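Local coordinates for extracellular solute-binding protein family 1 (Alicyclobacillus acidocaldarius subsp. acidocaldarius, PDB 4OVJ), which probably binds a solute outside the cell membrane and hands it to an ABC-type importer, at residues T26-W32 with P82-D88; G109-I115 with V314-N319; D20-V25 with Y52-H56. All coordinates share one frame. Where two conformers were deposited one is given. Numbering follows the deposited sequence.

Overall arrangement
The modelled chain starts in contact 3, where D20-V25 leads into strand 25-31. Helix 35-51 then carries the chain back to Y52-H56, which closes contact 3 at the start of strand 55-61. Contact 1 crosses contact 3 along the chain. It opens at T26-W32 and closes at P82-D88, after helix 65-77. Together they order three parallel strands, with 25-31 between 55-61 and 84-87. Contact 2 follows in series. It brings the loop G109-I115 to the end of helix 307-319, about 200 residues later. That helix packs on both other contacts: Phe29 meets Leu317, Ile84 meets Val314, and Tyr52 meets Phe316.

Contact 1: T26-W32 with P82-D88; sequences TLTFGFW and PDIMQMD
Strands 26-31 and 84-87 run parallel, with axes 4.8 Å apart at 13°. Phe29 pairs with Ile84 (CA-CA 4.7 Å) and Gly30 with Met85 (CA-CA 4.9 Å). Ile84 N donates to Thr28 O (3.0 Å), Gly30 N to Ile84 O (2.9 Å) and Gln86 N to Gly30 O (2.9 Å). Met85 and Met87 are selenomethionines.

Gln86 has the most surface covered. Its chi1 and chi2 are both t, so the side chain reaches past Phe31. Its NE2 donates to Trp32 O (3.2 Å) and lies over one face of the indole, 3.3 Å from Trp32 CD2. Its OE1 is bound by Arg331. Trp32 is next. With chi1 p, its indole runs on beside the C-terminal end of strand 84-87. Met87 O lies at the ring edge, 3.6 Å from Trp32 CH2, and CH2 comes 3.8 Å from Asp88 CB. Phe65 packs edge-to-face with this indole.

Ile84 lies on the same sheet face as Phe29. Its CD1 is 3.7 Å from Leu27 CB and its CG2 3.7 Å from Phe29 CD1.

At the other end Asp83 and Thr28 exchange bonds: Thr28 N to Asp83 OD2 (2.9 Å) and Asp83 N to Thr28 OG1 (2.9 Å). Water 1 joins Asp83 OD2 (2.6 Å) to Thr26 O (2.7 Å), while Asp83 OD1 bonds Thr304.

Neighbouring parallel strands joined through helices are characteristic of periplasmic-binding-protein lobes. Side-chain amide and carboxylate bonds thus extend the pairing beyond the regular backbone bonds at both ends.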
loop_
_atom_site.group_PDB
_atom_site.type_symbol
_atom_site.label_atom_id
_atom_site.label_comp_id
_atom_site.label_asym_id
_atom_site.label_seq_id
_atom_site.Cartn_x
_atom_site.Cartn_y
_atom_site.Cartn_z
ATOM N N THR A 26 -10.295 -16.291 27.766
ATOM C CA THR A 26 -9.576 -15.052 27.530
ATOM C C THR A 26 -8.518 -15.248 26.447
ATOM O O THR A 26 -7.733 -16.210 26.489
ATOM C CB THR A 26 -8.889 -14.565 28.810
ATOM O OG1 THR A 26 -9.880 -14.321 29.804
ATOM C CG2 THR A 26 -8.085 -13.281 28.561
ATOM N N LEU A 27 -8.512 -14.329 25.485
ATOM C CA LEU A 27 -7.493 -14.264 24.441
ATOM C C LEU A 27 -6.608 -13.071 24.697
ATOM O O LEU A 27 -7.116 -11.982 24.970
ATOM C CB LEU A 27 -8.125 -14.057 23.064
ATOM C CG LEU A 27 -9.118 -15.107 22.588
ATOM C CD1 LEU A 27 -9.865 -14.623 21.357
ATOM C CD2 LEU A 27 -8.391 -16.398 22.274
ATOM N N THR A 28 -5.295 -13.248 24.578
ATOM C CA THR A 28 -4.366 -12.107 24.577
ATOM C C THR A 28 -4.164 -11.614 23.139
ATOM O O THR A 28 -4.193 -12.402 22.201
ATOM C CB THR A 28 -3.008 -12.496 25.177
ATOM O OG1 THR A 28 -2.573 -13.720 24.589
ATOM C CG2 THR A 28 -3.134 -12.657 26.687
ATOM N N PHE A 29 -3.969 -10.308 22.981
ATOM C CA PHE A 29 -3.941 -9.653 21.679
ATOM C C PHE A 29 -2.840 -8.611 21.671
ATOM O O PHE A 29 -2.968 -7.562 22.303
ATOM C CB PHE A 29 -5.296 -9.005 21.413
ATOM C CG PHE A 29 -5.369 -8.147 20.162
ATOM C CD1 PHE A 29 -4.612 -8.416 19.034
ATOM C CD2 PHE A 29 -6.281 -7.100 20.106
ATOM C CE1 PHE A 29 -4.733 -7.646 17.886
ATOM C CE2 PHE A 29 -6.397 -6.327 18.973
ATOM C CZ PHE A 29 -5.632 -6.600 17.857
ATOM N N GLY A 30 -1.755 -8.923 20.960
ATOM C CA GLY A 30 -0.624 -8.022 20.823
ATOM C C GLY A 30 -0.734 -7.191 19.551
ATOM O O GLY A 30 -1.099 -7.695 18.501
ATOM N N PHE A 31 -0.418 -5.906 19.655
ATOM C CA PHE A 31 -0.386 -5.042 18.483
ATOM C C PHE A 31 0.522 -3.852 18.735
ATOM O O PHE A 31 0.889 -3.586 19.876
ATOM C CB PHE A 31 -1.804 -4.612 18.069
ATOM C CG PHE A 31 -2.501 -3.778 19.085
ATOM C CD1 PHE A 31 -3.156 -4.373 20.161
ATOM C CD2 PHE A 31 -2.516 -2.396 18.966
ATOM C CE1 PHE A 31 -3.809 -3.596 21.104
ATOM C CE2 PHE A 31 -3.167 -1.619 19.909
ATOM C CZ PHE A 31 -3.804 -2.218 20.978
ATOM N N TRP A 32 0.925 -3.191 17.657
ATOM C CA TRP A 32 1.745 -1.987 17.723
ATOM C C TRP A 32 0.959 -0.827 17.155
ATOM O O TRP A 32 -0.064 -1.007 16.491
ATOM C CB TRP A 32 3.053 -2.144 16.935
ATOM C CG TRP A 32 2.925 -1.974 15.423
ATOM C CD1 TRP A 32 2.955 -0.800 14.729
ATOM C CD2 TRP A 32 2.753 -3.006 14.445
ATOM N NE1 TRP A 32 2.802 -1.030 13.389
ATOM C CE2 TRP A 32 2.684 -2.376 13.179
ATOM C CE3 TRP A 32 2.665 -4.401 14.511
ATOM C CZ2 TRP A 32 2.521 -3.092 11.987
ATOM C CZ3 TRP A 32 2.494 -5.121 13.324
ATOM C CH2 TRP A 32 2.419 -4.461 12.076
ATOM N N PRO A 82 1.270 -13.881 22.415
ATOM C CA PRO A 82 -0.169 -13.631 22.531
ATOM C C PRO A 82 -0.944 -14.512 21.571
ATOM O O PRO A 82 -0.410 -14.902 20.524
ATOM C CB PRO A 82 -0.335 -12.162 22.110
ATOM C CG PRO A 82 0.943 -11.764 21.492
ATOM C CD PRO A 82 1.991 -12.810 21.712
ATOM N N ASP A 83 -2.204 -14.788 21.897
ATOM C CA ASP A 83 -3.061 -15.594 21.025
ATOM C C ASP A 83 -3.273 -14.980 19.657
ATOM O O ASP A 83 -3.305 -15.691 18.666
ATOM C CB ASP A 83 -4.422 -15.828 21.663
ATOM C CG ASP A 83 -4.318 -16.597 22.956
ATOM O OD1 ASP A 83 -3.870 -17.768 22.926
ATOM O OD2 ASP A 83 -4.649 -16.014 24.004
ATOM N N ILE A 84 -3.473 -13.665 19.621
ATOM C CA ILE A 84 -3.591 -12.932 18.366
ATOM C C ILE A 84 -2.471 -11.901 18.307
ATOM O O ILE A 84 -2.202 -11.205 19.289
ATOM C CB ILE A 84 -4.950 -12.225 18.233
ATOM C CG1 ILE A 84 -6.095 -13.245 18.284
ATOM C CG2 ILE A 84 -5.003 -11.423 16.937
ATOM C CD1 ILE A 84 -6.668 -13.444 19.670
HETATM N N MSE A 85 -1.817 -11.830 17.152
HETATM C CA MSE A 85 -0.643 -10.998 16.954
HETATM C C MSE A 85 -0.857 -10.179 15.723
HETATM O O MSE A 85 -1.117 -10.716 14.644
HETATM C CB MSE A 85 0.599 -11.855 16.703
HETATM C CG MSE A 85 1.261 -12.339 17.990
HETATM SE SE MSE A 85 2.693 -13.639 17.566
HETATM C CE MSE A 85 1.529 -15.220 17.528
ATOM N N GLN A 86 -0.736 -8.871 15.855
ATOM C CA GLN A 86 -0.616 -8.028 14.681
ATOM C C GLN A 86 0.767 -8.336 14.075
ATOM O O GLN A 86 1.756 -8.482 14.798
ATOM C CB GLN A 86 -0.785 -6.563 15.041
ATOM C CG GLN A 86 -1.095 -5.643 13.881
ATOM C CD GLN A 86 -1.458 -4.276 14.410
ATOM O OE1 GLN A 86 -2.589 -4.026 14.821
ATOM N NE2 GLN A 86 -0.492 -3.412 14.463
HETATM N N MSE A 87 0.810 -8.502 12.758
HETATM C CA MSE A 87 2.005 -8.969 12.066
HETATM C C MSE A 87 2.275 -8.062 10.898
HETATM O O MSE A 87 1.366 -7.430 10.361
HETATM C CB MSE A 87 1.758 -10.419 11.665
HETATM C CG MSE A 87 2.895 -11.127 10.927
HETATM SE SE MSE A 87 4.558 -11.217 11.971
HETATM C CE MSE A 87 3.938 -11.696 13.773
ATOM N N ASP A 88 3.544 -7.988 10.518
ATOM C CA ASP A 88 3.978 -7.177 9.399
ATOM C C ASP A 88 4.567 -8.052 8.288
ATOM O O ASP A 88 5.158 -9.111 8.542
ATOM C CB ASP A 88 5.022 -6.161 9.820
ATOM C CG ASP A 88 5.321 -5.150 8.706
ATOM O OD1 ASP A 88 4.467 -4.263 8.452
ATOM O OD2 ASP A 88 6.401 -5.248 8.079
HETATM O O HOH W 1 -5.148 -16.891 26.401
#

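Contact 2: G109-I115 with V314-N319; sequences GINISTI and VNFLLN
An Asx turn overlapping a type I beta turn shapes the loop 109-115, which docks on the last turns of helix 307-319. In the Asx turn, Asn111 OD1 accepts from Ser113 N (3.0 Å) and from Ser113 OG (2.6 Å). The beta turn runs from Ile112 to Ile115, with Ile115 N bonded to Ile112 O (3.1 Å).

Two asparagines one helical turn apart read the loop backbone. Asn315, with chi1 t, accepts from Asn111 N at OD1 (2.8 Å). Asn319, with chi1 m, donates from ND2 to Asn111 O (2.9 Å) and to Asn315 OD1 (3.0 Å).

Beside this polar seam, Ile110 CG2 packs on Leu318 CD1 (3.9 Å), and Ile110 CD1 lies 4.2 Å from Val314 CG1. Ile132 of strand 128-144 touches Ile110, Ile115 and Leu318, so the contact joins loop, helix and sheet. Asn319 OD1 also bonds Ser336, and it accepts from Thr114 OG1 at 2.7 Å.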
loop_
_atom_site.group_PDB
_atom_site.type_symbol
_atom_site.label_atom_id
_atom_site.label_comp_id
_atom_site.label_asym_id
_atom_site.label_seq_id
_atom_site.Cartn_x
_atom_site.Cartn_y
_atom_site.Cartn_z
ATOM N N GLY A 109 -13.948 -20.503 10.957
ATOM C CA GLY A 109 -14.512 -19.292 11.542
ATOM C C GLY A 109 -14.165 -17.972 10.883
ATOM O O GLY A 109 -14.651 -16.926 11.320
ATOM N N ILE A 110 -13.335 -17.993 9.847
ATOM C CA ILE A 110 -12.934 -16.749 9.178
ATOM C C ILE A 110 -13.544 -16.683 7.783
ATOM O O ILE A 110 -13.326 -17.560 6.942
ATOM C CB ILE A 110 -11.401 -16.590 9.097
ATOM C CG1 ILE A 110 -10.770 -16.736 10.490
ATOM C CG2 ILE A 110 -11.053 -15.210 8.550
ATOM C CD1 ILE A 110 -9.254 -16.659 10.506
ATOM N N ASN A 111 -14.331 -15.642 7.548
ATOM C CA ASN A 111 -14.956 -15.446 6.253
ATOM C C ASN A 111 -13.998 -14.666 5.362
ATOM O O ASN A 111 -13.851 -13.461 5.511
ATOM C CB ASN A 111 -16.281 -14.697 6.419
ATOM C CG ASN A 111 -16.960 -14.420 5.099
ATOM O OD1 ASN A 111 -16.575 -14.961 4.063
ATOM N ND2 ASN A 111 -17.976 -13.560 5.129
ATOM N N ILE A 112 -13.342 -15.369 4.443
ATOM C CA ILE A 112 -12.417 -14.740 3.516
ATOM C C ILE A 112 -13.038 -14.481 2.153
ATOM O O ILE A 112 -12.347 -14.022 1.254
ATOM C CB ILE A 112 -11.114 -15.542 3.357
ATOM C CG1 ILE A 112 -11.410 -16.959 2.815
ATOM C CG2 ILE A 112 -10.369 -15.527 4.681
ATOM C CD1 ILE A 112 -10.215 -17.666 2.232
ATOM N N SER A 113 -14.345 -14.722 2.023
ATOM C CA SER A 113 -15.063 -14.466 0.766
ATOM C C SER A 113 -15.144 -12.969 0.445
ATOM O O SER A 113 -15.413 -12.587 -0.700
ATOM C CB SER A 113 -16.472 -15.082 0.815
ATOM O OG SER A 113 -17.346 -14.323 1.644
ATOM N N THR A 114 -14.886 -12.144 1.458
ATOM C CA THR A 114 -14.923 -10.691 1.373
ATOM C C THR A 114 -13.562 -10.092 1.017
ATOM O O THR A 114 -13.431 -8.872 0.912
ATOM C CB THR A 114 -15.338 -10.107 2.737
ATOM O OG1 THR A 114 -14.480 -10.648 3.760
ATOM C CG2 THR A 114 -16.808 -10.440 3.053
ATOM N N ILE A 115 -12.555 -10.945 0.849
ATOM C CA ILE A 115 -11.180 -10.508 0.635
ATOM C C ILE A 115 -10.732 -11.035 -0.722
ATOM O O ILE A 115 -11.041 -12.162 -1.073
ATOM C CB ILE A 115 -10.261 -11.039 1.764
ATOM C CG1 ILE A 115 -10.765 -10.515 3.112
ATOM C CG2 ILE A 115 -8.818 -10.632 1.525
ATOM C CD1 ILE A 115 -10.008 -11.019 4.321
ATOM N N VAL A 314 -10.551 -12.642 15.043
ATOM C CA VAL A 314 -9.977 -12.156 13.798
ATOM C C VAL A 314 -11.078 -11.879 12.769
ATOM O O VAL A 314 -11.061 -10.848 12.094
ATOM C CB VAL A 314 -8.904 -13.129 13.260
ATOM C CG1 VAL A 314 -8.491 -12.769 11.846
ATOM C CG2 VAL A 314 -7.692 -13.092 14.179
ATOM N N ASN A 315 -12.053 -12.765 12.682
ATOM C CA ASN A 315 -13.142 -12.564 11.757
ATOM C C ASN A 315 -13.936 -11.304 12.051
ATOM O O ASN A 315 -14.349 -10.608 11.120
ATOM C CB ASN A 315 -14.096 -13.750 11.761
ATOM C CG ASN A 315 -15.117 -13.636 10.665
ATOM O OD1 ASN A 315 -14.771 -13.630 9.479
ATOM N ND2 ASN A 315 -16.383 -13.496 11.048
ATOM N N PHE A 316 -14.146 -11.030 13.338
ATOM C CA PHE A 316 -14.812 -9.814 13.797
ATOM C C PHE A 316 -14.044 -8.566 13.347
ATOM O O PHE A 316 -14.620 -7.638 12.768
ATOM C CB PHE A 316 -14.964 -9.821 15.322
ATOM C CG PHE A 316 -15.650 -8.601 15.871
ATOM C CD1 PHE A 316 -17.039 -8.575 15.990
ATOM C CD2 PHE A 316 -14.917 -7.498 16.299
ATOM C CE1 PHE A 316 -17.675 -7.466 16.511
ATOM C CE2 PHE A 316 -15.555 -6.381 16.823
ATOM C CZ PHE A 316 -16.933 -6.371 16.918
ATOM N N LEU A 317 -12.740 -8.552 13.577
ATOM C CA LEU A 317 -11.914 -7.424 13.161
ATOM C C LEU A 317 -11.960 -7.208 11.656
ATOM O O LEU A 317 -11.977 -6.081 11.198
ATOM C CB LEU A 317 -10.461 -7.599 13.600
ATOM C CG LEU A 317 -10.227 -7.611 15.106
ATOM C CD1 LEU A 317 -8.756 -7.887 15.370
ATOM C CD2 LEU A 317 -10.702 -6.324 15.767
ATOM N N LEU A 318 -11.991 -8.295 10.901
ATOM C CA LEU A 318 -12.014 -8.218 9.453
ATOM C C LEU A 318 -13.352 -7.801 8.888
ATOM O O LEU A 318 -13.396 -7.012 7.959
ATOM C CB LEU A 318 -11.615 -9.561 8.827
ATOM C CG LEU A 318 -10.172 -10.016 9.045
ATOM C CD1 LEU A 318 -10.053 -11.485 8.669
ATOM C CD2 LEU A 318 -9.202 -9.182 8.229
ATOM N N ASN A 319 -14.429 -8.365 9.422
ATOM C CA ASN A 319 -15.733 -8.348 8.725
ATOM C C ASN A 319 -16.885 -7.676 9.447
ATOM O O ASN A 319 -17.946 -7.463 8.853
ATOM C CB ASN A 319 -16.143 -9.774 8.372
ATOM C CG ASN A 319 -15.343 -10.338 7.219
ATOM O OD1 ASN A 319 -15.200 -9.693 6.180
ATOM N ND2 ASN A 319 -14.803 -11.530 7.395
#

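Contact 3: D20-V25 with Y52-H56; sequences DSKPVV and YPNIH
Asn54 ND2 donates to Asp20 OD1 (2.6 Å) and to Lys22 O (3.1 Å). Both acceptors lie on the curled N-terminal segment. Asn54 has chi1 p, which carries its amide into this curl, and it has the most surface covered of all residues here. Asp20 OD1 also accepts from Lys22 N (2.8 Å), which makes an Asx turn. Lys22 NZ stands in a long salt bridge, 4.0 Å from Asp20 OD2, and hydrogen-bonds Gln308 of helix 307-319.

The backbone pairing comes next. Val25 N donates to Asn54 O (3.2 Å), and His56 N donates to Val25 O (2.9 Å). These bonds flank a parallel bridge between Val25 and Ile55, whose CA atoms are 5.2 Å apart. Two CA-H...O contacts add to it, Val24 CA to Asn54 O (3.2 Å) and Ile55 CA to Val25 O (3.4 Å). Water 2 donates to Pro23 O (2.7 Å) and Asn54 O (2.9 Å).

Packing is slight. Val25 and Ile55 point to the same sheet face, with their CG2 atoms 4.4 Å apart, and both touch Gln309. Val24 CG2 lies 3.7 Å from His56 NE2.

Tyr52 is the first residue to leave helix 35-51. A type I beta turn from Tyr52 to Ile55, closed by Ile55 N to Tyr52 O (3.1 Å), redirects the chain into strand 55-61. Strand 25-31, helix 35-51 and strand 55-61 thus form a beta-alpha-beta crossover, the opening unit typical of the first lobe in the periplasmic-binding-protein fold.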
loop_
_atom_site.group_PDB
_atom_site.type_symbol
_atom_site.label_atom_id
_atom_site.label_comp_id
_atom_site.label_asym_id
_atom_site.label_seq_id
_atom_site.Cartn_x
_atom_site.Cartn_y
_atom_site.Cartn_z
ATOM N N ASP A 20 -22.769 -17.235 20.338
ATOM C CA ASP A 20 -22.002 -18.429 20.803
ATOM C C ASP A 20 -22.207 -18.689 22.301
ATOM O O ASP A 20 -22.298 -17.746 23.100
ATOM C CB ASP A 20 -20.518 -18.256 20.452
ATOM C CG ASP A 20 -19.640 -19.304 21.091
ATOM O OD1 ASP A 20 -19.608 -19.365 22.348
ATOM O OD2 ASP A 20 -18.970 -20.049 20.332
ATOM N N SER A 21 -22.272 -19.975 22.665
ATOM C CA SER A 21 -22.522 -20.414 24.038
ATOM C C SER A 21 -21.525 -21.491 24.492
ATOM O O SER A 21 -21.915 -22.614 24.842
ATOM C CB SER A 21 -23.928 -20.976 24.120
ATOM O OG SER A 21 -24.054 -22.063 23.212
ATOM N N LYS A 22 -20.241 -21.150 24.458
ATOM C CA LYS A 22 -19.194 -21.973 25.051
ATOM C C LYS A 22 -18.714 -21.317 26.332
ATOM O O LYS A 22 -18.956 -20.138 26.536
ATOM C CB LYS A 22 -18.011 -22.090 24.101
ATOM C CG LYS A 22 -18.287 -22.992 22.918
ATOM C CD LYS A 22 -17.052 -23.067 22.051
ATOM C CE LYS A 22 -17.425 -23.032 20.587
ATOM N NZ LYS A 22 -16.208 -22.875 19.757
ATOM N N PRO A 23 -18.016 -22.079 27.191
ATOM C CA PRO A 23 -17.475 -21.491 28.405
ATOM C C PRO A 23 -16.539 -20.313 28.118
ATOM O O PRO A 23 -15.862 -20.272 27.082
ATOM C CB PRO A 23 -16.706 -22.642 29.059
ATOM C CG PRO A 23 -17.258 -23.876 28.459
ATOM C CD PRO A 23 -17.726 -23.519 27.090
ATOM N N VAL A 24 -16.522 -19.375 29.055
ATOM C CA VAL A 24 -15.751 -18.175 28.938
ATOM C C VAL A 24 -14.253 -18.471 28.823
ATOM O O VAL A 24 -13.721 -19.370 29.482
ATOM C CB VAL A 24 -16.055 -17.208 30.103
ATOM C CG1 VAL A 24 -15.724 -17.838 31.444
ATOM C CG2 VAL A 24 -15.304 -15.902 29.925
ATOM N N VAL A 25 -13.600 -17.741 27.921
ATOM C CA VAL A 25 -12.148 -17.823 27.748
ATOM C C VAL A 25 -11.604 -16.423 27.588
ATOM O O VAL A 25 -12.357 -15.492 27.303
ATOM C CB VAL A 25 -11.736 -18.676 26.514
ATOM C CG1 VAL A 25 -12.370 -20.061 26.563
ATOM C CG2 VAL A 25 -12.061 -17.971 25.209
ATOM N N TYR A 52 -19.427 -10.446 21.874
ATOM C CA TYR A 52 -19.064 -11.801 22.250
ATOM C C TYR A 52 -18.695 -11.830 23.718
ATOM O O TYR A 52 -17.524 -11.901 24.069
ATOM C CB TYR A 52 -17.897 -12.265 21.383
ATOM C CG TYR A 52 -18.323 -12.425 19.956
ATOM C CD1 TYR A 52 -18.927 -13.596 19.524
ATOM C CD2 TYR A 52 -18.186 -11.380 19.050
ATOM C CE1 TYR A 52 -19.346 -13.745 18.214
ATOM C CE2 TYR A 52 -18.599 -11.519 17.736
ATOM C CZ TYR A 52 -19.181 -12.703 17.321
ATOM O OH TYR A 52 -19.596 -12.865 16.032
ATOM N N PRO A 53 -19.700 -11.754 24.592
ATOM C CA PRO A 53 -19.419 -11.605 26.031
ATOM C C PRO A 53 -18.843 -12.843 26.721
ATOM O O PRO A 53 -18.450 -12.756 27.873
ATOM C CB PRO A 53 -20.782 -11.242 26.614
ATOM C CG PRO A 53 -21.769 -11.821 25.660
ATOM C CD PRO A 53 -21.144 -11.684 24.301
ATOM N N ASN A 54 -18.752 -13.976 26.037
ATOM C CA ASN A 54 -18.023 -15.116 26.604
ATOM C C ASN A 54 -16.552 -15.196 26.171
ATOM O O ASN A 54 -15.886 -16.216 26.365
ATOM C CB ASN A 54 -18.737 -16.411 26.287
ATOM C CG ASN A 54 -18.954 -16.608 24.821
ATOM O OD1 ASN A 54 -18.931 -15.652 24.030
ATOM N ND2 ASN A 54 -19.195 -17.851 24.438
ATOM N N ILE A 55 -16.042 -14.114 25.595
ATOM C CA ILE A 55 -14.632 -14.037 25.238
ATOM C C ILE A 55 -14.083 -12.720 25.773
ATOM O O ILE A 55 -14.477 -11.635 25.326
ATOM C CB ILE A 55 -14.420 -14.130 23.711
ATOM C CG1 ILE A 55 -15.037 -15.424 23.167
ATOM C CG2 ILE A 55 -12.922 -14.083 23.381
ATOM C CD1 ILE A 55 -15.134 -15.510 21.644
ATOM N N HIS A 56 -13.159 -12.808 26.718
ATOM C CA HIS A 56 -12.411 -11.643 27.137
ATOM C C HIS A 56 -11.201 -11.444 26.230
ATOM O O HIS A 56 -10.545 -12.411 25.817
ATOM C CB HIS A 56 -11.865 -11.813 28.545
ATOM C CG HIS A 56 -12.899 -12.046 29.599
ATOM N ND1 HIS A 56 -13.911 -11.153 29.864
ATOM C CD2 HIS A 56 -13.003 -13.019 30.528
ATOM C CE1 HIS A 56 -14.629 -11.593 30.881
ATOM N NE2 HIS A 56 -14.097 -12.724 31.299
HETATM O O HOH W 2 -15.697 -18.723 24.848
#